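Local coordinates for protein discoidin-2 (Dictyostelium discoideum, PDB 2VM9) that binds galactose and N-acetylgalactosamine as a calcium-containing homotrimeric lectin, and may take part in spore formation and spore coat assembly, at residues S7-A12 against E150-P155; K71-I76 against I129-I134. One frame throughout, in Å; residues are numbered along the deposited sequence.

Contact 1. Residues S7-A12 against E150-P155; sequences SVSCLA and ELYALP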
loop_
_atom_site.group_PDB
_atom_site.type_symbol
_atom_site.label_atom_id
_atom_site.label_comp_id
_atom_site.label_asym_id
_atom_site.label_seq_id
_atom_site.Cartn_x
_atom_site.Cartn_y
_atom_site.Cartn_z
ATOM N N SER A 7 5.083 16.001 10.972
ATOM C CA SER A 7 4.100 15.645 9.958
ATOM C C SER A 7 4.932 15.438 8.707
ATOM O O SER A 7 6.105 15.819 8.667
ATOM C CB SER A 7 3.025 16.730 9.798
ATOM O OG SER A 7 3.599 17.939 9.352
ATOM N N VAL A 8 4.346 14.825 7.691
ATOM C CA VAL A 8 5.057 14.573 6.435
ATOM C C VAL A 8 4.650 15.643 5.420
ATOM O O VAL A 8 3.464 15.864 5.227
ATOM C CB VAL A 8 4.646 13.184 5.889
ATOM C CG1 VAL A 8 5.127 12.961 4.436
ATOM C CG2 VAL A 8 5.140 12.073 6.841
ATOM N N SER A 9 5.634 16.265 4.768
ATOM C CA SER A 9 5.416 17.187 3.656
ATOM C C SER A 9 5.256 16.322 2.403
ATOM O O SER A 9 6.244 15.820 1.872
ATOM C CB SER A 9 6.630 18.130 3.507
ATOM O OG SER A 9 6.796 18.911 4.689
ATOM N N CYS A 10 4.019 16.122 1.965
ATOM C CA CYS A 10 3.727 15.128 0.932
ATOM C C CYS A 10 4.381 15.439 -0.410
ATOM O O CYS A 10 4.988 14.560 -1.003
ATOM C CB CYS A 10 2.233 14.955 0.746
ATOM S SG CYS A 10 1.464 14.241 2.202
ATOM N N LEU A 11 4.229 16.672 -0.904
ATOM C CA LEU A 11 4.796 17.021 -2.209
ATOM C C LEU A 11 6.325 17.033 -2.152
ATOM O O LEU A 11 6.977 16.571 -3.086
ATOM C CB LEU A 11 4.282 18.378 -2.688
ATOM C CG LEU A 11 2.776 18.593 -2.860
ATOM C CD1 LEU A 11 2.603 19.840 -3.771
ATOM C CD2 LEU A 11 1.962 17.404 -3.327
ATOM N N ALA A 12 6.893 17.511 -1.040
ATOM C CA ALA A 12 8.355 17.591 -0.913
ATOM C C ALA A 12 8.944 16.190 -1.035
ATOM O O ALA A 12 10.010 16.012 -1.605
ATOM C CB ALA A 12 8.790 18.240 0.410
ATOM N N GLU A 150 1.547 22.949 -0.124
ATOM C CA GLU A 150 2.018 21.703 0.433
ATOM C C GLU A 150 0.877 21.102 1.237
ATOM O O GLU A 150 -0.008 21.816 1.748
ATOM C CB GLU A 150 3.257 21.932 1.300
ATOM C CG GLU A 150 3.860 20.652 1.947
ATOM C CD GLU A 150 4.236 19.586 0.908
ATOM O OE1 GLU A 150 5.441 19.427 0.640
ATOM O OE2 GLU A 150 3.331 18.900 0.386
ATOM N N LEU A 151 0.878 19.776 1.301
ATOM C CA LEU A 151 -0.118 19.033 2.054
ATOM C C LEU A 151 0.639 18.258 3.088
ATOM O O LEU A 151 1.609 17.574 2.740
ATOM C CB LEU A 151 -0.819 18.050 1.108
ATOM C CG LEU A 151 -1.862 18.680 0.180
ATOM C CD1 LEU A 151 -2.186 17.734 -0.953
ATOM C CD2 LEU A 151 -3.149 19.088 0.983
ATOM N N TYR A 152 0.180 18.339 4.346
ATOM C CA TYR A 152 0.867 17.704 5.487
ATOM C C TYR A 152 0.020 16.547 5.999
ATOM O O TYR A 152 -1.184 16.702 6.192
ATOM C CB TYR A 152 1.131 18.701 6.615
ATOM C CG TYR A 152 2.007 19.811 6.137
ATOM C CD1 TYR A 152 3.395 19.675 6.166
ATOM C CD2 TYR A 152 1.445 20.975 5.603
ATOM C CE1 TYR A 152 4.218 20.657 5.691
ATOM C CE2 TYR A 152 2.266 21.996 5.117
ATOM C CZ TYR A 152 3.650 21.834 5.189
ATOM O OH TYR A 152 4.496 22.776 4.719
ATOM N N ALA A 153 0.657 15.391 6.182
ATOM C CA ALA A 153 -0.079 14.197 6.608
ATOM C C ALA A 153 0.617 13.564 7.811
ATOM O O ALA A 153 1.808 13.782 8.044
ATOM C CB ALA A 153 -0.167 13.170 5.439
ATOM N N LEU A 154 -0.125 12.769 8.579
ATOM C CA LEU A 154 0.530 11.993 9.627
ATOM C C LEU A 154 1.531 11.024 9.014
ATOM O O LEU A 154 1.279 10.478 7.962
ATOM C CB LEU A 154 -0.492 11.174 10.408
ATOM C CG LEU A 154 -1.501 11.987 11.214
ATOM C CD1 LEU A 154 -2.492 11.028 11.898
ATOM C CD2 LEU A 154 -0.749 12.858 12.237
ATOM N N PRO A 155 2.660 10.781 9.691
ATOM C CA PRO A 155 3.568 9.729 9.207
ATOM C C PRO A 155 2.899 8.373 9.255
ATOM O O PRO A 155 1.963 8.168 10.061
ATOM C CB PRO A 155 4.723 9.723 10.233
ATOM C CG PRO A 155 4.580 10.903 11.005
ATOM C CD PRO A 155 3.171 11.454 10.892
HETATM O O HOH W 1 7.022 21.981 4.094
#
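Val8 and Ala153 form the hydrogen-bonded pair of a short antiparallel ladder that lays the N-terminal strand 8-9 against strand 146-153 in the discoidin (F5/8 type C) beta-sandwich. Val8 N gives its hydrogen to Ala153 O at 2.8 Å, nearly straight at 172°, and Ala153 N returns a bond to Val8 O. Val8 O also receives a CA-H...O contact from Tyr152. Past Ser9 the chain takes helical backbone angles over residues 10-12, without the regular bonds of a helix, and Cys10 N makes the last backbone bond across, to Leu151 O at 2.9 Å.

There the carboxylate of Glu150 takes over. Its CG is anti to the backbone N, and the bend at chi2 (57°) swings CD over to residues 10-12. Both oxygens turn their syn lone pairs to consecutive amides: OE2 accepts from Leu11 N at 2.7 Å and OE1 from Ala12 N at 2.9 Å. The anti lone pair of OE2 takes Glu150's own neighbour, Leu151 N, at 2.8 Å. Three amide hydrogens thus grip this buried carboxylate, which would probably favour its charged form. The aliphatic part is used as well, since CG sits over one face of the Tyr152 ring, toward its rim.

Ser9 O is bonded by Asn13 ND2, and Ala12 O by Arg19 NH2 of the second subunit. In one of the two modelled Ser9 conformers a water joins its OG to Tyr152 OH. On the other side of the ladder from Ser9 and Tyr152, Val8 CG2 packs on Pro155 and Cys10 SG rests 3.8 Å from Ala153 CB.

Contact 2. Residues K71-I76 against I129-I134; sequences KHFVAI and IKARSI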
loop_
_atom_site.group_PDB
_atom_site.type_symbol
_atom_site.label_atom_id
_atom_site.label_comp_id
_atom_site.label_asym_id
_atom_site.label_seq_id
_atom_site.Cartn_x
_atom_site.Cartn_y
_atom_site.Cartn_z
ATOM N N LYS A 71 -4.533 8.618 3.609
ATOM C CA LYS A 71 -3.730 9.633 4.290
ATOM C C LYS A 71 -4.602 10.302 5.332
ATOM O O LYS A 71 -5.817 10.380 5.177
ATOM C CB LYS A 71 -3.197 10.650 3.303
ATOM C CG LYS A 71 -2.070 10.012 2.463
ATOM C CD LYS A 71 -1.965 10.478 1.058
ATOM C CE LYS A 71 -3.249 10.370 0.259
ATOM N NZ LYS A 71 -3.261 9.231 -0.692
ATOM N N HIS A 72 -3.963 10.761 6.397
ATOM C CA HIS A 72 -4.609 11.583 7.397
ATOM C C HIS A 72 -3.989 12.962 7.261
ATOM O O HIS A 72 -2.897 13.211 7.793
ATOM C CB HIS A 72 -4.371 10.992 8.788
ATOM C CG HIS A 72 -5.157 9.740 9.031
ATOM N ND1 HIS A 72 -4.704 8.496 8.659
ATOM C CD2 HIS A 72 -6.394 9.554 9.548
ATOM C CE1 HIS A 72 -5.614 7.588 8.964
ATOM N NE2 HIS A 72 -6.653 8.204 9.497
ATOM N N PHE A 73 -4.661 13.839 6.508
ATOM C CA PHE A 73 -4.127 15.166 6.264
ATOM C C PHE A 73 -4.373 16.061 7.459
ATOM O O PHE A 73 -5.526 16.223 7.876
ATOM C CB PHE A 73 -4.775 15.785 5.029
ATOM C CG PHE A 73 -4.346 15.133 3.732
ATOM C CD1 PHE A 73 -3.052 15.305 3.252
ATOM C CD2 PHE A 73 -5.249 14.377 2.989
ATOM C CE1 PHE A 73 -2.657 14.702 2.007
ATOM C CE2 PHE A 73 -4.894 13.781 1.757
ATOM C CZ PHE A 73 -3.577 13.940 1.273
ATOM N N VAL A 74 -3.296 16.635 7.989
ATOM C CA VAL A 74 -3.377 17.497 9.179
ATOM C C VAL A 74 -3.326 18.993 8.856
ATOM O O VAL A 74 -3.753 19.827 9.663
ATOM C CB VAL A 74 -2.277 17.140 10.243
ATOM C CG1 VAL A 74 -2.449 15.711 10.707
ATOM C CG2 VAL A 74 -0.839 17.390 9.702
ATOM N N ALA A 75 -2.779 19.348 7.688
ATOM C CA ALA A 75 -2.770 20.762 7.306
ATOM C C ALA A 75 -2.546 20.915 5.825
ATOM O O ALA A 75 -2.082 19.971 5.145
ATOM C CB ALA A 75 -1.672 21.540 8.076
ATOM N N ILE A 76 -2.918 22.098 5.337
ATOM C CA ILE A 76 -2.542 22.524 3.985
ATOM C C ILE A 76 -1.918 23.910 4.110
ATOM O O ILE A 76 -2.365 24.728 4.935
ATOM C CB ILE A 76 -3.778 22.571 3.053
ATOM C CG1 ILE A 76 -3.382 22.978 1.622
ATOM C CG2 ILE A 76 -4.879 23.527 3.620
ATOM C CD1 ILE A 76 -4.544 22.871 0.662
ATOM N N ILE A 129 -8.249 15.229 7.882
ATOM C CA ILE A 129 -9.031 14.749 6.758
ATOM C C ILE A 129 -8.469 13.403 6.361
ATOM O O ILE A 129 -7.301 13.289 6.042
ATOM C CB ILE A 129 -8.939 15.715 5.559
ATOM C CG1 ILE A 129 -9.629 17.044 5.880
ATOM C CG2 ILE A 129 -9.550 15.080 4.295
ATOM C CD1 ILE A 129 -9.355 18.107 4.845
ATOM N N LYS A 130 -9.334 12.398 6.341
ATOM C CA LYS A 130 -8.977 11.047 5.971
ATOM C C LYS A 130 -9.357 10.863 4.491
ATOM O O LYS A 130 -10.537 10.922 4.121
ATOM C CB LYS A 130 -9.754 10.080 6.850
ATOM C CG LYS A 130 -9.372 8.662 6.669
ATOM C CD LYS A 130 -10.188 7.803 7.622
ATOM C CE LYS A 130 -10.303 6.423 7.096
ATOM N NZ LYS A 130 -11.165 5.604 8.017
ATOM N N ALA A 131 -8.348 10.686 3.645
ATOM C CA ALA A 131 -8.591 10.716 2.199
ATOM C C ALA A 131 -7.497 10.009 1.400
ATOM O O ALA A 131 -6.352 9.935 1.833
ATOM C CB ALA A 131 -8.711 12.166 1.740
ATOM N N ARG A 132 -7.876 9.498 0.232
ATOM C CA ARG A 132 -6.916 9.025 -0.769
ATOM C C ARG A 132 -6.569 10.152 -1.721
ATOM O O ARG A 132 -5.418 10.290 -2.071
ATOM C CB ARG A 132 -7.442 7.814 -1.539
ATOM C CG ARG A 132 -7.394 6.538 -0.702
ATOM C CD ARG A 132 -7.814 5.323 -1.545
ATOM N NE ARG A 132 -7.490 4.096 -0.816
ATOM C CZ ARG A 132 -8.271 3.516 0.093
ATOM N NH1 ARG A 132 -9.462 4.017 0.381
ATOM N NH2 ARG A 132 -7.865 2.399 0.693
ATOM N N SER A 133 -7.561 10.966 -2.094
ATOM C CA SER A 133 -7.303 12.118 -2.973
ATOM C C SER A 133 -7.944 13.372 -2.420
ATOM O O SER A 133 -8.980 13.311 -1.742
ATOM C CB SER A 133 -7.776 11.836 -4.394
ATOM O OG SER A 133 -7.149 10.649 -4.881
ATOM N N ILE A 134 -7.313 14.505 -2.683
ATOM C CA ILE A 134 -7.809 15.775 -2.167
ATOM C C ILE A 134 -7.607 16.798 -3.280
ATOM O O ILE A 134 -6.663 16.659 -4.064
ATOM C CB ILE A 134 -7.064 16.147 -0.849
ATOM C CG1 ILE A 134 -7.648 17.411 -0.216
ATOM C CG2 ILE A 134 -5.560 16.296 -1.083
ATOM C CD1 ILE A 134 -7.210 17.592 1.247
#
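The side chain of Lys71 curls back along the sandwich interior to bond a carbonyl at the corner between two strands: NZ reaches Arg132 O at 2.8 Å, where residues 129-134 pass from one sheet of the discoidin-domain beta-sandwich to the other. The chain bends at chi2, chi3 and chi4 to do this, with chi3 at -54° turning CE back so that it lies 3.2 Å from Arg132 O. Ser69 O and Ser67 OG also bond to NZ, so this buried ammonium group is held by three oxygens.

Before the corner, 71-73 and 129-131 pair as antiparallel strands. Lys71 with Ala131 and Phe73 with Ile129 are the hydrogen-bonded pairs, each closed by two N-H...O bonds; the shortest is Phe73 N to Ile129 O, 2.7 Å. Between them, His72 and Lys130 form the non-hydrogen-bonded pair. Their side chains run alongside one another in the same direction, on the face away from Phe73, with His72 NE2 3.9 Å from Lys130 CG. That imidazole nitrogen bonds Asn257 OD1 of the third subunit, so this face of the strand pair meets the trimer interface.

The opposite face looks into the core between the sheets. There one face of the Phe73 ring takes Lys71 CB near the rim. Ala131 CB comes to 4.1 Å from Phe73 CE2. After the corner, Ile134, now in the second sheet, slides past the phenyl group in the opposite direction, bringing its CG2 to 3.9 Å from both CE2 and CZ of Phe73.

Starting at the N terminus, residues 7-12 meet 150-155 in contact 1, closing a loop of 137 intervening residues that takes in almost the whole discoidin domain. Contact 2 is nested inside it, closed when 129-134 returns to 71-76 after 52 residues. Strand 146-153 lies beside strand 70-79 in the same sheet, so the two contacts touch directly: Tyr152 O meets Val74 N at 2.8 Å and Tyr152 N meets Ala75 O at 2.9 Å, probable hydrogen bonds at a classic beta bulge. Contact 1 adds the N-terminal strand to this sheet, while contact 2 leads through the corner at Arg132 into the facing one.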